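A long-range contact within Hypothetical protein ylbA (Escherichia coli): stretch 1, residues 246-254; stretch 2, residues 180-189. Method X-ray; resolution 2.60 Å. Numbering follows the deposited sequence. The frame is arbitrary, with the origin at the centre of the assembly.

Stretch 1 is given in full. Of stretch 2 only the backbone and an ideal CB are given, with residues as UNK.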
# COMPACT_ATOMS: atom_id res chain seq x y z
N ALA A 246 0.27 0.75 18.70
CA ALA A 246 -1.00 0.60 18.00
C ALA A 246 -0.84 -0.15 16.67
O ALA A 246 -0.12 0.31 15.77
CB ALA A 246 -1.63 1.97 17.75
N PHE A 247 -1.51 -1.29 16.55
CA PHE A 247 -1.45 -2.13 15.35
C PHE A 247 -2.21 -1.53 14.16
O PHE A 247 -3.43 -1.58 14.11
CB PHE A 247 -2.01 -3.52 15.70
CG PHE A 247 -1.95 -4.51 14.57
CD1 PHE A 247 -0.75 -4.77 13.91
CD2 PHE A 247 -3.09 -5.21 14.19
CE1 PHE A 247 -0.69 -5.72 12.87
CE2 PHE A 247 -3.04 -6.16 13.15
CZ PHE A 247 -1.84 -6.41 12.49
N SER A 248 -1.48 -0.95 13.21
CA SER A 248 -2.13 -0.37 12.04
C SER A 248 -1.46 -0.72 10.71
O SER A 248 -0.23 -0.78 10.61
CB SER A 248 -2.18 1.16 12.15
OG SER A 248 -0.91 1.73 11.91
N TYR A 249 -2.28 -0.95 9.69
CA TYR A 249 -1.77 -1.27 8.37
C TYR A 249 -2.59 -0.64 7.25
O TYR A 249 -3.79 -0.41 7.40
CB TYR A 249 -1.71 -2.79 8.16
CG TYR A 249 -3.04 -3.49 8.19
CD1 TYR A 249 -3.59 -3.97 9.38
CD2 TYR A 249 -3.74 -3.73 7.00
CE1 TYR A 249 -4.80 -4.69 9.39
CE2 TYR A 249 -4.95 -4.43 7.00
CZ TYR A 249 -5.47 -4.91 8.19
OH TYR A 249 -6.65 -5.60 8.17
N ILE A 250 -1.92 -0.35 6.14
CA ILE A 250 -2.57 0.26 4.99
C ILE A 250 -2.80 -0.84 3.97
O ILE A 250 -2.00 -1.76 3.87
CB ILE A 250 -1.68 1.36 4.39
CG1 ILE A 250 -2.41 2.04 3.23
CG2 ILE A 250 -0.34 0.76 3.95
CD1 ILE A 250 -1.74 3.31 2.78
N TYR A 251 -3.90 -0.76 3.23
CA TYR A 251 -4.18 -1.78 2.24
C TYR A 251 -5.09 -1.34 1.11
O TYR A 251 -6.00 -0.54 1.30
CB TYR A 251 -4.79 -3.01 2.92
CG TYR A 251 -6.23 -2.85 3.34
CD1 TYR A 251 -6.56 -2.31 4.59
CD2 TYR A 251 -7.27 -3.27 2.50
CE1 TYR A 251 -7.90 -2.18 4.99
CE2 TYR A 251 -8.61 -3.14 2.89
CZ TYR A 251 -8.91 -2.60 4.14
OH TYR A 251 -10.23 -2.46 4.51
N SER A 252 -4.83 -1.90 -0.07
CA SER A 252 -5.59 -1.60 -1.26
C SER A 252 -6.82 -2.48 -1.40
O SER A 252 -6.97 -3.46 -0.68
CB SER A 252 -4.70 -1.76 -2.48
OG SER A 252 -4.05 -3.01 -2.48
N LYS A 253 -7.68 -2.13 -2.33
CA LYS A 253 -8.92 -2.84 -2.57
C LYS A 253 -9.56 -2.29 -3.83
O LYS A 253 -9.82 -1.10 -3.92
CB LYS A 253 -9.85 -2.60 -1.37
CG LYS A 253 -11.34 -2.72 -1.67
CD LYS A 253 -12.17 -1.99 -0.60
CE LYS A 253 -13.67 -2.25 -0.76
NZ LYS A 253 -14.07 -3.67 -0.50
N ASP A 254 -9.80 -3.14 -4.82
CA ASP A 254 -10.46 -2.71 -6.05
C ASP A 254 -11.96 -2.70 -5.75
O ASP A 254 -12.44 -3.47 -4.91
CB ASP A 254 -10.18 -3.68 -7.20
CG ASP A 254 -10.67 -5.08 -6.91
OD1 ASP A 254 -10.07 -5.77 -6.06
OD2 ASP A 254 -11.67 -5.50 -7.51
N UNK A 180 -9.67 1.78 -3.95
CA UNK A 180 -9.59 2.58 -2.75
C UNK A 180 -8.48 2.05 -1.87
O UNK A 180 -8.12 0.88 -1.96
CB UNK A 180 -10.92 2.59 -2.00
N UNK A 181 -7.91 2.92 -1.04
CA UNK A 181 -6.85 2.54 -0.12
C UNK A 181 -7.41 2.76 1.28
O UNK A 181 -8.13 3.73 1.52
CB UNK A 181 -5.57 3.34 -0.36
N UNK A 182 -7.11 1.86 2.20
CA UNK A 182 -7.61 2.01 3.56
C UNK A 182 -6.51 1.77 4.58
O UNK A 182 -5.51 1.12 4.29
CB UNK A 182 -8.78 1.05 3.81
N UNK A 183 -6.71 2.30 5.78
CA UNK A 183 -5.77 2.11 6.87
C UNK A 183 -6.61 1.64 8.05
O UNK A 183 -7.61 2.27 8.38
CB UNK A 183 -4.98 3.38 7.19
N UNK A 184 -6.22 0.53 8.67
CA UNK A 184 -6.92 0.00 9.84
C UNK A 184 -6.00 0.15 11.05
O UNK A 184 -4.81 -0.16 10.96
CB UNK A 184 -7.33 -1.46 9.63
N UNK A 185 -6.54 0.63 12.16
CA UNK A 185 -5.75 0.82 13.36
C UNK A 185 -6.40 0.11 14.54
O UNK A 185 -7.62 0.06 14.63
CB UNK A 185 -5.58 2.31 13.66
N UNK A 186 -5.58 -0.46 15.42
CA UNK A 186 -6.06 -1.16 16.62
C UNK A 186 -5.27 -0.72 17.84
O UNK A 186 -4.09 -1.05 17.98
CB UNK A 186 -5.96 -2.68 16.44
N UNK A 187 -5.93 0.01 18.74
CA UNK A 187 -5.29 0.47 19.96
C UNK A 187 -4.94 -0.77 20.78
O UNK A 187 -5.58 -1.81 20.65
CB UNK A 187 -6.19 1.43 20.74
N UNK A 188 -3.91 -0.67 21.64
CA UNK A 188 -3.49 -1.80 22.48
C UNK A 188 -4.62 -2.54 23.21
O UNK A 188 -4.91 -3.70 22.91
CB UNK A 188 -2.49 -1.29 23.52
N UNK A 189 -5.26 -1.86 24.16
CA UNK A 189 -6.33 -2.49 24.93
C UNK A 189 -7.56 -2.88 24.13
O UNK A 189 -8.61 -3.17 24.70
CB UNK A 189 -6.76 -1.55 26.06

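Residues 180-186 form an extended strand antiparallel to strand 247-254, and, as along any beta strand, successive side chains fall on alternate faces: one with Phe247, Tyr249, Tyr251 and Lys253, the other with Ser248, Ile250 and Ser252.

Position 180 lies on the tyrosine face opposite Lys253; its backbone N donates to Lys253 O (2.9 Å). The ideal CB lies 4.3 Å from Lys253 O and meets no pocket, so many polar or small residues would serve. It is Asn180, whose side chain end leads away.

Position 181 turns to the other face, its CB 4.9 Å from Ile250 CD1, with Ser252 alongside. A flexible apolar chain could fold back over the strand; leucine or isoleucine would also be plausible. Met181 does fold back: with chi1 and chi2 both m, its CE reaches Ile250 CG1 at 3.7 Å, and its SD lies 3.6 Å from Ser252 CB.

At 182 the backbone pairs with Tyr251 in both directions, N to Tyr251 O at 2.8 Å and O to Tyr251 N at 2.7 Å. The ideal CB is only 3.5 Å from Tyr251 CE1, and the stem of Lys253 runs nearby. A flat ring would suit, as would a medium aliphatic chain. His182 places its CB over the face of the Tyr251 ring, 3.9 Å from the centroid, a CH-pi contact. The two rings are near parallel but slid apart, and His182 CE1 meets Lys253 CD at 3.4 Å.

Position 183 points to the Ile250 side, its CB 4.5 Å from Ile250 CA, where a beta-branched aliphatic residue such as valine or isoleucine suits both strand and neighbour. Ile183 packs CG1 against Ile250 CB at 3.7 Å.

Position 184 looks onto two tyrosine rings, its CB 4.1 Å from Tyr249 CE1 and 4.7 Å from Tyr251 CE1. Leucine, isoleucine or methionine could cover such surfaces. Leu184 sets CB over one face of the Tyr249 ring and brings CD1 to Tyr249 CZ at 4.0 Å and Tyr251 CE1 at 4.2 Å.

Position 185 faces Ser248, CB to Ser248 CB 3.9 Å; small or polar residues suit this close pair. Ser185 brings OG to 3.6 Å from Ser248 CB.

Position 186 shares the Phe247 side, inviting a large apolar or aromatic group. Phe186 meets the Phe247 ring obliquely, CD1 to Phe247 CD2 4.0 Å; its N gives Phe247 O a weak hydrogen bond (2.8 Å).

Beyond the strand, 187 points away and tolerates much: Ala187. At 188 CA-to-CB points sideways, with no stretch 1 atom near CB, so many residues would do; phi of -47° also admits proline, and it is Pro188. Position 189 is out of reach, with room for a CB, so nothing there demands glycine; it is Gly189.

Stretch 2 180-189: NMHILSFAPG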
# COMPACT_ATOMS: atom_id res chain seq x y z
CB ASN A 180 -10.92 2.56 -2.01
CG ASN A 180 -11.16 3.84 -1.20
OD1 ASN A 180 -12.30 4.19 -0.89
ND2 ASN A 180 -10.09 4.53 -0.85
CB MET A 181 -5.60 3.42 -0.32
CG MET A 181 -4.87 3.27 -1.65
SD MET A 181 -3.99 1.69 -1.90
CE MET A 181 -3.51 1.31 -0.25
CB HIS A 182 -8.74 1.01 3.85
CG HIS A 182 -9.90 1.11 2.91
ND1 HIS A 182 -9.92 0.46 1.70
CD2 HIS A 182 -11.07 1.77 3.01
CE1 HIS A 182 -11.07 0.71 1.09
NE2 HIS A 182 -11.78 1.51 1.86
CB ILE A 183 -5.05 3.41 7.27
CG1 ILE A 183 -3.80 3.62 6.42
CG2 ILE A 183 -4.69 3.35 8.75
CD1 ILE A 183 -3.00 4.88 6.77
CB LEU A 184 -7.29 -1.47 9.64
CG LEU A 184 -8.76 -1.74 9.30
CD1 LEU A 184 -8.97 -3.21 8.96
CD2 LEU A 184 -9.63 -1.34 10.48
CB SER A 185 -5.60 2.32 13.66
OG SER A 185 -4.46 2.59 14.48
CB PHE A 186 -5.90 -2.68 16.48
CG PHE A 186 -6.77 -3.29 15.45
CD1 PHE A 186 -6.49 -3.14 14.09
CD2 PHE A 186 -7.87 -4.06 15.81
CE1 PHE A 186 -7.29 -3.75 13.11
CE2 PHE A 186 -8.68 -4.67 14.85
CZ PHE A 186 -8.39 -4.52 13.49
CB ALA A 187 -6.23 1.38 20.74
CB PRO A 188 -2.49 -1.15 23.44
CG PRO A 188 -1.85 -0.11 22.57
CD PRO A 188 -3.04 0.50 21.86
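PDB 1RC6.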